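Local coordinates for short chain dehydrogenase (Leptospira borgpetersenii serovar Hardjo-bovis, PDB 6UH2), which binds NAD+ in a Rossmann-type fold and probably acts as an oxidoreductase on CH-OH groups, as in other short-chain dehydrogenases/reductases, at residues B[204-209]-B[228-233]; B[144-149]-B[235-240]; B[100-105]-B[115-120]. All coordinates share one frame; numbering follows the deposited sequence. Where two conformers were deposited one is given.

Contact 1. Residues B[204-209]-B[228-233]. With NAD (nicotinamide-adenine-dinucleotide), chain D.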
loop_
_atom_site.group_PDB
_atom_site.type_symbol
_atom_site.label_atom_id
_atom_site.label_comp_id
_atom_site.label_asym_id
_atom_site.label_seq_id
_atom_site.Cartn_x
_atom_site.Cartn_y
_atom_site.Cartn_z
ATOM N N GLY B 204 3.888 3.185 -11.632
ATOM C CA GLY B 204 3.886 2.897 -13.043
ATOM C C GLY B 204 4.094 4.177 -13.839
ATOM O O GLY B 204 4.274 5.268 -13.296
ATOM N N GLY B 205 4.069 4.032 -15.160
ATOM C CA GLY B 205 4.317 5.184 -16.013
ATOM C C GLY B 205 3.237 6.241 -15.836
ATOM O O GLY B 205 2.049 5.933 -15.733
ATOM N N ILE B 206 3.663 7.500 -15.804
ATOM C CA ILE B 206 2.777 8.636 -15.572
ATOM C C ILE B 206 2.591 9.383 -16.885
ATOM O O ILE B 206 3.574 9.736 -17.554
ATOM C CB ILE B 206 3.338 9.564 -14.479
ATOM C CG1 ILE B 206 3.568 8.772 -13.188
ATOM C CG2 ILE B 206 2.402 10.751 -14.248
ATOM C CD1 ILE B 206 2.281 8.196 -12.592
ATOM N N PHE B 207 1.331 9.621 -17.254
ATOM C CA PHE B 207 1.037 10.395 -18.456
ATOM C C PHE B 207 1.636 11.802 -18.377
ATOM O O PHE B 207 1.440 12.529 -17.395
ATOM C CB PHE B 207 -0.479 10.465 -18.665
ATOM C CG PHE B 207 -0.887 11.353 -19.799
ATOM C CD1 PHE B 207 -0.791 10.919 -21.108
ATOM C CD2 PHE B 207 -1.353 12.630 -19.559
ATOM C CE1 PHE B 207 -1.157 11.741 -22.150
ATOM C CE2 PHE B 207 -1.714 13.457 -20.606
ATOM C CZ PHE B 207 -1.617 13.008 -21.897
ATOM N N ALA B 208 2.387 12.176 -19.412
ATOM C CA ALA B 208 2.981 13.505 -19.507
ATOM C C ALA B 208 3.061 13.971 -20.958
ATOM O O ALA B 208 2.077 14.479 -21.508
ATOM C CB ALA B 208 4.374 13.514 -18.867
ATOM N N ASN B 209 4.229 13.805 -21.583
ATOM C CA ASN B 209 4.490 14.255 -22.948
ATOM C C ASN B 209 4.941 13.109 -23.848
ATOM O O ASN B 209 5.750 13.298 -24.761
ATOM C CB ASN B 209 5.531 15.372 -22.966
ATOM C CG ASN B 209 4.965 16.698 -22.522
ATOM O OD1 ASN B 209 3.907 17.122 -22.992
ATOM N ND2 ASN B 209 5.657 17.356 -21.601
ATOM N N GLY B 228 -0.828 6.220 -15.523
ATOM C CA GLY B 228 -1.055 6.840 -14.238
ATOM C C GLY B 228 -1.077 8.355 -14.319
ATOM O O GLY B 228 -0.606 8.975 -15.276
ATOM N N ASN B 229 -1.666 8.957 -13.295
ATOM C CA ASN B 229 -1.554 10.384 -13.049
ATOM C C ASN B 229 -0.946 10.589 -11.670
ATOM O O ASN B 229 -1.059 9.708 -10.805
ATOM C CB ASN B 229 -2.918 11.089 -13.119
ATOM C CG ASN B 229 -3.603 10.888 -14.447
ATOM O OD1 ASN B 229 -4.638 10.219 -14.521
ATOM N ND2 ASN B 229 -3.036 11.464 -15.509
ATOM N N PRO B 230 -0.289 11.728 -11.432
ATOM C CA PRO B 230 0.276 11.971 -10.094
ATOM C C PRO B 230 -0.733 11.789 -8.972
ATOM O O PRO B 230 -0.384 11.230 -7.925
ATOM C CB PRO B 230 0.783 13.418 -10.200
ATOM C CG PRO B 230 1.117 13.580 -11.662
ATOM C CD PRO B 230 0.013 12.827 -12.370
ATOM N N SER B 231 -1.984 12.213 -9.169
ATOM C CA SER B 231 -2.983 12.077 -8.112
ATOM C C SER B 231 -3.226 10.614 -7.728
ATOM O O SER B 231 -3.642 10.338 -6.594
ATOM C CB SER B 231 -4.291 12.747 -8.548
ATOM O OG SER B 231 -4.730 12.200 -9.780
ATOM N N ASP B 232 -2.982 9.664 -8.651
ATOM C CA ASP B 232 -3.100 8.238 -8.330
ATOM C C ASP B 232 -2.147 7.806 -7.229
ATOM O O ASP B 232 -2.341 6.733 -6.646
ATOM C CB ASP B 232 -2.811 7.348 -9.553
ATOM C CG ASP B 232 -3.854 7.493 -10.649
ATOM O OD1 ASP B 232 -5.050 7.613 -10.314
ATOM O OD2 ASP B 232 -3.470 7.487 -11.841
ATOM N N LEU B 233 -1.112 8.597 -6.950
ATOM C CA LEU B 233 -0.103 8.209 -5.976
ATOM C C LEU B 233 -0.367 8.765 -4.589
ATOM O O LEU B 233 0.207 8.255 -3.622
ATOM C CB LEU B 233 1.288 8.671 -6.437
ATOM C CG LEU B 233 1.690 8.173 -7.824
ATOM C CD1 LEU B 233 2.993 8.809 -8.254
ATOM C CD2 LEU B 233 1.809 6.652 -7.833
HETATM P PA NAD D . 10.436 14.854 -12.895
HETATM O O1A NAD D . 11.584 14.748 -13.930
HETATM O O2A NAD D . 9.140 15.579 -13.265
HETATM O O5B NAD D . 10.979 15.475 -11.480
HETATM C C5B NAD D . 12.209 15.110 -10.882
HETATM C C4B NAD D . 12.553 16.292 -10.016
HETATM O O4B NAD D . 13.822 15.905 -9.366
HETATM C C3B NAD D . 12.815 17.581 -10.811
HETATM O O3B NAD D . 12.129 18.702 -10.203
HETATM C C2B NAD D . 14.329 17.779 -10.653
HETATM O O2B NAD D . 14.699 19.165 -10.664
HETATM C C1B NAD D . 14.631 17.053 -9.321
HETATM N N9A NAD D . 16.067 16.796 -9.289
HETATM C C8A NAD D . 16.901 16.400 -10.334
HETATM N N7A NAD D . 18.147 16.334 -9.948
HETATM C C5A NAD D . 18.146 16.723 -8.609
HETATM C C6A NAD D . 19.154 16.880 -7.663
HETATM N N6A NAD D . 20.449 16.633 -7.942
HETATM N N1A NAD D . 18.806 17.270 -6.427
HETATM C C2A NAD D . 17.528 17.518 -6.134
HETATM N N3A NAD D . 16.498 17.410 -6.977
HETATM C C4A NAD D . 16.858 17.006 -8.205
HETATM O O3 NAD D . 10.060 13.372 -12.361
HETATM P PN NAD D . 8.681 12.685 -11.884
HETATM O O1N NAD D . 8.000 11.940 -13.061
HETATM O O2N NAD D . 7.955 13.692 -10.986
HETATM O O5D NAD D . 9.416 11.471 -10.988
HETATM C C5D NAD D . 9.491 11.613 -9.585
HETATM C C4D NAD D . 10.000 10.280 -9.042
HETATM O O4D NAD D . 9.168 9.147 -9.516
HETATM C C3D NAD D . 11.389 9.977 -9.604
HETATM O O3D NAD D . 12.175 9.261 -8.644
HETATM C C2D NAD D . 11.152 9.003 -10.799
HETATM O O2D NAD D . 12.244 8.134 -11.051
HETATM C C1D NAD D . 9.936 8.217 -10.233
HETATM N N1N NAD D . 9.041 7.628 -11.291
HETATM C C2N NAD D . 8.479 8.407 -12.256
HETATM C C3N NAD D . 7.671 7.822 -13.198
HETATM C C7N NAD D . 7.066 8.682 -14.254
HETATM O O7N NAD D . 6.507 8.136 -15.192
HETATM N N7N NAD D . 7.154 10.025 -14.123
HETATM C C4N NAD D . 7.445 6.436 -13.132
HETATM C C5N NAD D . 8.026 5.681 -12.158
HETATM C C6N NAD D . 8.839 6.306 -11.215
HETATM O O HOH W 1 -0.608 12.685 -15.759
#
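Ile206 and Gly228 come together as a single backbone bridge, and two hydrogen bonds hold it. Gly228 N donates to Gly205 O over 2.9 Å, and Phe207 N donates to Gly228 O over 2.8 Å. Between them Ile206 CA sits 3.4 Å from the same Gly228 O in a CA-H...O contact. Packing is densest here, around the Ile206 side chain. CG2, anti to the backbone N, faces Gly228 O and the Pro230 ring, with CD of the proline 3.7 Å away. Ile206 CD1 packs directly on the glycine backbone, 3.8 Å from Gly228 C, and is 4.4 Å from Leu233 CD1.

The far end is looser and wetter. The exposed Phe207 turns its ring away from 228-233, leaving CB to approach Asn229 ND2, and a water joins the two segments by donating to Phe207 O and accepting from Asn229 ND2. Asn229 N is held in turn by Asp232 OD2, met from above the carboxylate plane, and Asp232 forms a salt bridge with Arg226.

Residues 204-209 belong to the loop after strand 197-203, which in this Rossmann fold of the short-chain dehydrogenase family lies beside the nicotinamide. Gly204 O comes within 3.4 Å of NAD C4N, Ile206 N donates to NAD O7N over 3.0 Å, and Ile206 CB and CG1 lie against the carboxamide. Both peptides flanking Ile206 are bonded to Gly228, so the bridge probably helps position the N-H that meets the carboxamide oxygen.

Contact 2. Residues B[144-149]-B[235-240]. With NAD (nicotinamide-adenine-dinucleotide), chain D.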
loop_
_atom_site.group_PDB
_atom_site.type_symbol
_atom_site.label_atom_id
_atom_site.label_comp_id
_atom_site.label_asym_id
_atom_site.label_seq_id
_atom_site.Cartn_x
_atom_site.Cartn_y
_atom_site.Cartn_z
ATOM N N ILE B 144 9.453 9.178 9.574
ATOM C CA ILE B 144 9.075 8.247 8.505
ATOM C C ILE B 144 9.768 8.661 7.212
ATOM O O ILE B 144 9.714 9.831 6.819
ATOM C CB ILE B 144 7.549 8.204 8.283
ATOM C CG1 ILE B 144 6.817 7.806 9.570
ATOM C CG2 ILE B 144 7.171 7.237 7.133
ATOM C CD1 ILE B 144 5.305 8.006 9.477
ATOM N N ILE B 145 10.368 7.695 6.526
ATOM C CA ILE B 145 11.002 7.918 5.229
ATOM C C ILE B 145 10.175 7.218 4.159
ATOM O O ILE B 145 9.711 6.086 4.350
ATOM C CB ILE B 145 12.460 7.410 5.227
ATOM C CG1 ILE B 145 13.290 8.165 6.279
ATOM C CG2 ILE B 145 13.084 7.517 3.841
ATOM C CD1 ILE B 145 14.743 7.658 6.410
ATOM N N LEU B 146 9.991 7.889 3.026
ATOM C CA LEU B 146 9.321 7.282 1.878
ATOM C C LEU B 146 10.198 7.486 0.656
ATOM O O LEU B 146 10.470 8.629 0.277
ATOM C CB LEU B 146 7.927 7.881 1.643
ATOM C CG LEU B 146 7.202 7.311 0.411
ATOM C CD1 LEU B 146 6.934 5.802 0.578
ATOM C CD2 LEU B 146 5.898 8.079 0.113
ATOM N N ASN B 147 10.643 6.383 0.056
ATOM C CA ASN B 147 11.488 6.408 -1.129
ATOM C C ASN B 147 10.644 6.189 -2.379
ATOM O O ASN B 147 9.481 5.779 -2.315
ATOM C CB ASN B 147 12.589 5.342 -1.016
ATOM C CG ASN B 147 13.521 5.609 0.138
ATOM O OD1 ASN B 147 13.810 6.765 0.452
ATOM N ND2 ASN B 147 13.985 4.549 0.793
ATOM N N PHE B 148 11.243 6.468 -3.534
ATOM C CA PHE B 148 10.552 6.313 -4.809
ATOM C C PHE B 148 11.328 5.334 -5.680
ATOM O O PHE B 148 12.475 5.598 -6.061
ATOM C CB PHE B 148 10.333 7.668 -5.496
ATOM C CG PHE B 148 8.978 8.248 -5.202
ATOM C CD1 PHE B 148 8.714 8.818 -3.964
ATOM C CD2 PHE B 148 7.947 8.152 -6.131
ATOM C CE1 PHE B 148 7.440 9.318 -3.669
ATOM C CE2 PHE B 148 6.685 8.642 -5.841
ATOM C CZ PHE B 148 6.428 9.228 -4.608
ATOM N N GLY B 149 10.711 4.179 -5.937
ATOM C CA GLY B 149 11.235 3.228 -6.891
ATOM C C GLY B 149 10.652 3.485 -8.262
ATOM O O GLY B 149 10.532 4.641 -8.693
ATOM N N GLY B 235 -2.840 8.740 -2.425
ATOM C CA GLY B 235 -3.410 7.874 -1.403
ATOM C C GLY B 235 -2.368 6.991 -0.743
ATOM O O GLY B 235 -2.273 6.936 0.485
ATOM N N GLY B 236 -1.552 6.312 -1.556
ATOM C CA GLY B 236 -0.504 5.463 -1.005
ATOM C C GLY B 236 0.587 6.248 -0.290
ATOM O O GLY B 236 1.124 5.794 0.728
ATOM N N VAL B 237 0.940 7.425 -0.817
ATOM C CA VAL B 237 1.873 8.307 -0.106
ATOM C C VAL B 237 1.327 8.648 1.277
ATOM O O VAL B 237 2.029 8.527 2.287
ATOM C CB VAL B 237 2.157 9.575 -0.933
ATOM C CG1 VAL B 237 2.922 10.618 -0.091
ATOM C CG2 VAL B 237 2.954 9.228 -2.212
ATOM N N PHE B 238 0.058 9.073 1.342
ATOM C CA PHE B 238 -0.553 9.388 2.633
ATOM C C PHE B 238 -0.637 8.149 3.517
ATOM O O PHE B 238 -0.358 8.213 4.722
ATOM C CB PHE B 238 -1.954 9.986 2.433
ATOM C CG PHE B 238 -1.962 11.467 2.093
ATOM C CD1 PHE B 238 -0.779 12.155 1.842
ATOM C CD2 PHE B 238 -3.159 12.165 2.041
ATOM C CE1 PHE B 238 -0.797 13.513 1.534
ATOM C CE2 PHE B 238 -3.187 13.536 1.745
ATOM C CZ PHE B 238 -1.998 14.204 1.486
ATOM N N PHE B 239 -1.026 7.012 2.939
ATOM C CA PHE B 239 -1.094 5.776 3.715
ATOM C C PHE B 239 0.240 5.472 4.389
ATOM O O PHE B 239 0.298 5.227 5.604
ATOM C CB PHE B 239 -1.516 4.617 2.812
ATOM C CG PHE B 239 -1.454 3.272 3.484
ATOM C CD1 PHE B 239 -2.280 2.987 4.556
ATOM C CD2 PHE B 239 -0.564 2.295 3.039
ATOM C CE1 PHE B 239 -2.233 1.741 5.184
ATOM C CE2 PHE B 239 -0.513 1.045 3.657
ATOM C CZ PHE B 239 -1.348 0.773 4.730
ATOM N N LEU B 240 1.329 5.491 3.621
ATOM C CA LEU B 240 2.625 5.066 4.148
ATOM C C LEU B 240 3.304 6.127 5.010
ATOM O O LEU B 240 4.338 5.842 5.624
ATOM C CB LEU B 240 3.565 4.668 3.001
ATOM C CG LEU B 240 3.156 3.422 2.190
ATOM C CD1 LEU B 240 4.051 3.214 0.957
ATOM C CD2 LEU B 240 3.229 2.191 3.091
HETATM P PA NAD D . 10.436 14.854 -12.895
HETATM O O1A NAD D . 11.584 14.748 -13.930
HETATM O O2A NAD D . 9.140 15.579 -13.265
HETATM O O5B NAD D . 10.979 15.475 -11.480
HETATM C C5B NAD D . 12.209 15.110 -10.882
HETATM C C4B NAD D . 12.553 16.292 -10.016
HETATM O O4B NAD D . 13.822 15.905 -9.366
HETATM C C3B NAD D . 12.815 17.581 -10.811
HETATM O O3B NAD D . 12.129 18.702 -10.203
HETATM C C2B NAD D . 14.329 17.779 -10.653
HETATM O O2B NAD D . 14.699 19.165 -10.664
HETATM C C1B NAD D . 14.631 17.053 -9.321
HETATM N N9A NAD D . 16.067 16.796 -9.289
HETATM C C8A NAD D . 16.901 16.400 -10.334
HETATM N N7A NAD D . 18.147 16.334 -9.948
HETATM C C5A NAD D . 18.146 16.723 -8.609
HETATM C C6A NAD D . 19.154 16.880 -7.663
HETATM N N6A NAD D . 20.449 16.633 -7.942
HETATM N N1A NAD D . 18.806 17.270 -6.427
HETATM C C2A NAD D . 17.528 17.518 -6.134
HETATM N N3A NAD D . 16.498 17.410 -6.977
HETATM C C4A NAD D . 16.858 17.006 -8.205
HETATM O O3 NAD D . 10.060 13.372 -12.361
HETATM P PN NAD D . 8.681 12.685 -11.884
HETATM O O1N NAD D . 8.000 11.940 -13.061
HETATM O O2N NAD D . 7.955 13.692 -10.986
HETATM O O5D NAD D . 9.416 11.471 -10.988
HETATM C C5D NAD D . 9.491 11.613 -9.585
HETATM C C4D NAD D . 10.000 10.280 -9.042
HETATM O O4D NAD D . 9.168 9.147 -9.516
HETATM C C3D NAD D . 11.389 9.977 -9.604
HETATM O O3D NAD D . 12.175 9.261 -8.644
HETATM C C2D NAD D . 11.152 9.003 -10.799
HETATM O O2D NAD D . 12.244 8.134 -11.051
HETATM C C1D NAD D . 9.936 8.217 -10.233
HETATM N N1N NAD D . 9.041 7.628 -11.291
HETATM C C2N NAD D . 8.479 8.407 -12.256
HETATM C C3N NAD D . 7.671 7.822 -13.198
HETATM C C7N NAD D . 7.066 8.682 -14.254
HETATM O O7N NAD D . 6.507 8.136 -15.192
HETATM N N7N NAD D . 7.154 10.025 -14.123
HETATM C C4N NAD D . 7.445 6.436 -13.132
HETATM C C5N NAD D . 8.026 5.681 -12.158
HETATM C C6N NAD D . 8.839 6.306 -11.215
HETATM O O HOH W 2 6.918 5.031 4.692
#
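Leu146 projects from strand 144-148 onto helix 231-240, a strand-to-helix layer contact of the Rossmann-type fold, in which helices cover both faces of a parallel sheet. The axes of the strand and helix segments run roughly antiparallel, at 149°, and are 9.7 Å apart at closest approach.

The leucine is the principal bump. Its CG is anti to the backbone N (chi1 178°), and the two methyls beyond it part to meet different helix residues, three positions apart. CD2 fits between the two prongs of Val237, with CG1 and CG2 of the valine each 3.9 Å away; CD1 meets Leu240 CD1 at the same separation. Both pairs of side chains cross at about a right angle and touch through methyl groups. Val237 and Leu240 thus form the two sides of a shallow hollow that receives the leucine tip, and both also touch Ile201 on the adjacent strand 197-203.

On the side toward the cofactor, Phe148 continues the apolar surface. Its CZ comes obliquely to Val237 CG2, while CD2 on the ring lies 3.7 Å from NAD O4D, so the same ring links the helix to the nicotinamide ribose. Leu36 of helix 31-42 touches both Phe148 and Val237 and helps enclose this corner. Beyond the contact, another flank of the helix reaches the second subunit, where Phe239 stacks on Phe239 of that chain.

At the opposite end of the strand the fit becomes partly polar: Ile144 CG2 approaches Leu240 O to 3.5 Å, and a water donates to Ile145 O and to Leu240 O, its oxygen 2.9 Å from Leu240 O.

Contact 3. Residues B[100-105]-B[115-120]. With NAD (nicotinamide-adenine-dinucleotide), chain D.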
loop_
_atom_site.group_PDB
_atom_site.type_symbol
_atom_site.label_atom_id
_atom_site.label_comp_id
_atom_site.label_asym_id
_atom_site.label_seq_id
_atom_site.Cartn_x
_atom_site.Cartn_y
_atom_site.Cartn_z
ATOM N N ILE B 100 16.124 10.755 -11.780
ATOM C CA ILE B 100 16.354 11.090 -13.182
ATOM C C ILE B 100 16.646 9.812 -13.966
ATOM O O ILE B 100 16.774 8.723 -13.410
ATOM C CB ILE B 100 17.503 12.101 -13.386
ATOM C CG1 ILE B 100 18.846 11.461 -13.008
ATOM C CG2 ILE B 100 17.261 13.388 -12.608
ATOM C CD1 ILE B 100 20.038 12.232 -13.555
ATOM N N SER B 101 16.747 9.965 -15.282
ATOM C CA SER B 101 17.090 8.862 -16.171
ATOM C C SER B 101 17.833 9.436 -17.371
ATOM O O SER B 101 18.114 10.632 -17.441
ATOM C CB SER B 101 15.837 8.077 -16.593
ATOM O OG SER B 101 16.169 6.858 -17.248
ATOM N N VAL B 102 18.161 8.555 -18.313
ATOM C CA VAL B 102 18.796 8.916 -19.568
ATOM C C VAL B 102 18.214 7.982 -20.623
ATOM O O VAL B 102 17.701 6.907 -20.312
ATOM C CB VAL B 102 20.341 8.813 -19.477
ATOM C CG1 VAL B 102 20.771 7.379 -19.136
ATOM C CG2 VAL B 102 21.012 9.309 -20.738
ATOM N N PHE B 103 18.257 8.403 -21.890
ATOM C CA PHE B 103 17.444 7.689 -22.870
ATOM C C PHE B 103 18.167 7.130 -24.090
ATOM O O PHE B 103 17.507 6.511 -24.933
ATOM C CB PHE B 103 16.291 8.609 -23.287
ATOM C CG PHE B 103 15.604 9.228 -22.098
ATOM C CD1 PHE B 103 14.731 8.476 -21.326
ATOM C CD2 PHE B 103 15.905 10.523 -21.698
ATOM C CE1 PHE B 103 14.126 9.021 -20.205
ATOM C CE2 PHE B 103 15.306 11.075 -20.585
ATOM C CZ PHE B 103 14.415 10.322 -19.835
ATOM N N THR B 104 19.483 7.283 -24.200
ATOM C CA THR B 104 20.220 6.679 -25.305
ATOM C C THR B 104 20.441 5.185 -25.035
ATOM O O THR B 104 20.309 4.729 -23.898
ATOM C CB THR B 104 21.558 7.394 -25.493
ATOM O OG1 THR B 104 22.320 7.309 -24.282
ATOM C CG2 THR B 104 21.336 8.882 -25.858
ATOM N N PRO B 105 20.764 4.399 -26.063
ATOM C CA PRO B 105 20.859 2.945 -25.873
ATOM C C PRO B 105 22.022 2.543 -24.980
ATOM O O PRO B 105 23.035 3.232 -24.865
ATOM C CB PRO B 105 21.064 2.407 -27.292
ATOM C CG PRO B 105 20.570 3.486 -28.195
ATOM C CD PRO B 105 20.873 4.764 -27.487
ATOM N N ASN B 115 27.003 7.871 -14.249
ATOM C CA ASN B 115 27.293 8.403 -12.921
ATOM C C ASN B 115 26.285 9.458 -12.487
ATOM O O ASN B 115 26.012 9.589 -11.291
ATOM C CB ASN B 115 28.710 8.978 -12.893
ATOM C CG ASN B 115 29.754 7.906 -13.032
ATOM O OD1 ASN B 115 29.517 6.758 -12.657
ATOM N ND2 ASN B 115 30.911 8.260 -13.566
ATOM N N GLU B 116 25.740 10.233 -13.427
ATOM C CA GLU B 116 24.768 11.250 -13.033
ATOM C C GLU B 116 23.488 10.609 -12.512
ATOM O O GLU B 116 22.919 11.066 -11.514
ATOM C CB GLU B 116 24.462 12.178 -14.210
ATOM C CG GLU B 116 23.842 13.502 -13.796
ATOM C CD GLU B 116 24.626 14.181 -12.680
ATOM O OE1 GLU B 116 24.079 14.325 -11.563
ATOM O OE2 GLU B 116 25.798 14.549 -12.915
ATOM N N VAL B 117 23.034 9.533 -13.157
ATOM C CA VAL B 117 21.822 8.855 -12.699
ATOM C C VAL B 117 22.060 8.203 -11.340
ATOM O O VAL B 117 21.199 8.256 -10.448
ATOM C CB VAL B 117 21.352 7.829 -13.749
ATOM C CG1 VAL B 117 20.153 7.021 -13.218
ATOM C CG2 VAL B 117 20.995 8.532 -15.069
ATOM N N VAL B 118 23.224 7.566 -11.168
ATOM C CA VAL B 118 23.579 6.983 -9.872
ATOM C C VAL B 118 23.574 8.054 -8.781
ATOM O O VAL B 118 23.004 7.865 -7.699
ATOM C CB VAL B 118 24.942 6.275 -9.970
ATOM C CG1 VAL B 118 25.464 5.922 -8.577
ATOM C CG2 VAL B 118 24.835 5.030 -10.874
ATOM N N HIS B 119 24.209 9.197 -9.049
ATOM C CA HIS B 119 24.357 10.208 -8.005
ATOM C C HIS B 119 23.011 10.755 -7.549
ATOM O O HIS B 119 22.775 10.893 -6.345
ATOM C CB HIS B 119 25.286 11.314 -8.486
ATOM C CG HIS B 119 26.684 10.831 -8.670
ATOM N ND1 HIS B 119 27.612 11.477 -9.455
ATOM C CD2 HIS B 119 27.295 9.720 -8.198
ATOM C CE1 HIS B 119 28.742 10.792 -9.443
ATOM N NE2 HIS B 119 28.571 9.718 -8.691
ATOM N N VAL B 120 22.101 11.045 -8.478
ATOM C CA VAL B 120 20.799 11.568 -8.063
ATOM C C VAL B 120 19.982 10.475 -7.384
ATOM O O VAL B 120 19.449 10.668 -6.282
ATOM C CB VAL B 120 20.048 12.180 -9.264
ATOM C CG1 VAL B 120 18.630 12.584 -8.871
ATOM C CG2 VAL B 120 20.803 13.393 -9.793
HETATM P PA NAD D . 10.436 14.854 -12.895
HETATM O O1A NAD D . 11.584 14.748 -13.930
HETATM O O2A NAD D . 9.140 15.579 -13.265
HETATM O O5B NAD D . 10.979 15.475 -11.480
HETATM C C5B NAD D . 12.209 15.110 -10.882
HETATM C C4B NAD D . 12.553 16.292 -10.016
HETATM O O4B NAD D . 13.822 15.905 -9.366
HETATM C C3B NAD D . 12.815 17.581 -10.811
HETATM O O3B NAD D . 12.129 18.702 -10.203
HETATM C C2B NAD D . 14.329 17.779 -10.653
HETATM O O2B NAD D . 14.699 19.165 -10.664
HETATM C C1B NAD D . 14.631 17.053 -9.321
HETATM N N9A NAD D . 16.067 16.796 -9.289
HETATM C C8A NAD D . 16.901 16.400 -10.334
HETATM N N7A NAD D . 18.147 16.334 -9.948
HETATM C C5A NAD D . 18.146 16.723 -8.609
HETATM C C6A NAD D . 19.154 16.880 -7.663
HETATM N N6A NAD D . 20.449 16.633 -7.942
HETATM N N1A NAD D . 18.806 17.270 -6.427
HETATM C C2A NAD D . 17.528 17.518 -6.134
HETATM N N3A NAD D . 16.498 17.410 -6.977
HETATM C C4A NAD D . 16.858 17.006 -8.205
HETATM O O3 NAD D . 10.060 13.372 -12.361
HETATM P PN NAD D . 8.681 12.685 -11.884
HETATM O O1N NAD D . 8.000 11.940 -13.061
HETATM O O2N NAD D . 7.955 13.692 -10.986
HETATM O O5D NAD D . 9.416 11.471 -10.988
HETATM C C5D NAD D . 9.491 11.613 -9.585
HETATM C C4D NAD D . 10.000 10.280 -9.042
HETATM O O4D NAD D . 9.168 9.147 -9.516
HETATM C C3D NAD D . 11.389 9.977 -9.604
HETATM O O3D NAD D . 12.175 9.261 -8.644
HETATM C C2D NAD D . 11.152 9.003 -10.799
HETATM O O2D NAD D . 12.244 8.134 -11.051
HETATM C C1D NAD D . 9.936 8.217 -10.233
HETATM N N1N NAD D . 9.041 7.628 -11.291
HETATM C C2N NAD D . 8.479 8.407 -12.256
HETATM C C3N NAD D . 7.671 7.822 -13.198
HETATM C C7N NAD D . 7.066 8.682 -14.254
HETATM O O7N NAD D . 6.507 8.136 -15.192
HETATM N N7N NAD D . 7.154 10.025 -14.123
HETATM C C4N NAD D . 7.445 6.436 -13.132
HETATM C C5N NAD D . 8.026 5.681 -12.158
HETATM C C6N NAD D . 8.839 6.306 -11.215
#
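Ile100 holds CG1 between the backbone N and the carbonyl carbon (chi1 67°), and an extended chi2 of 163° carries CD1 onward to helix 111-139. CG1 thereby reaches Val120 CB at 4.0 Å, the two side chains crossing at about a right angle, and CD1 settles over the helix backbone, 3.7 Å from Glu116 O and close to Val117 CA. The aliphatic CG of the exposed Glu116 lies 4.0 Å from Ile100 CD1. Val117 answers with both branches: CG1 lies 3.8 Å from Ile100 O, whereas CG2 rests against the backbone of Ser101.

In this Rossmann-type fold of the short-chain dehydrogenase family, residues 100-105 belong to the loop that leaves strand 93-96 and leads into helix 111-139, and the helix packs against this preceding loop. Asn121 OD1 accepts a hydrogen bond from Ile100 N, tying this part of the loop to helix 111-139, and Val172 of helix 171-191 touches Val117.

The cofactor's adenine meets the same pair of aliphatic residues. Ile100 CG2 is 3.8 Å from NAD C8A, and Val120 places CG1 near N7A and CG2 3.7 Å from N6A, with Ile71, another NAD-binding residue, close to the valine. The CB of Ser101 points away from 115-120, and its side chain touches Tyr173 and Pro170.

The three contacts meet the dinucleotide at different points: contact 1 at the nicotinamide carboxamide and ring, contact 2 at the nicotinamide ribose and ring, contact 3 at the adenine. Contacts 1 and 2 share helix 231-240, their centres 15 Å apart, and contact 1 is nested within the chain loop that contact 2 closes; both also touch the second subunit. Contact 3 closes earlier in the sequence and stands apart, its centre about 20 Å from that of contact 1 and 23 Å from that of contact 2. Its nearest atoms are about 10 Å from contact 1 and about 9 Å from contact 2, although helix 111-139 of contact 3 is followed in the chain by strand 144-148 of contact 2.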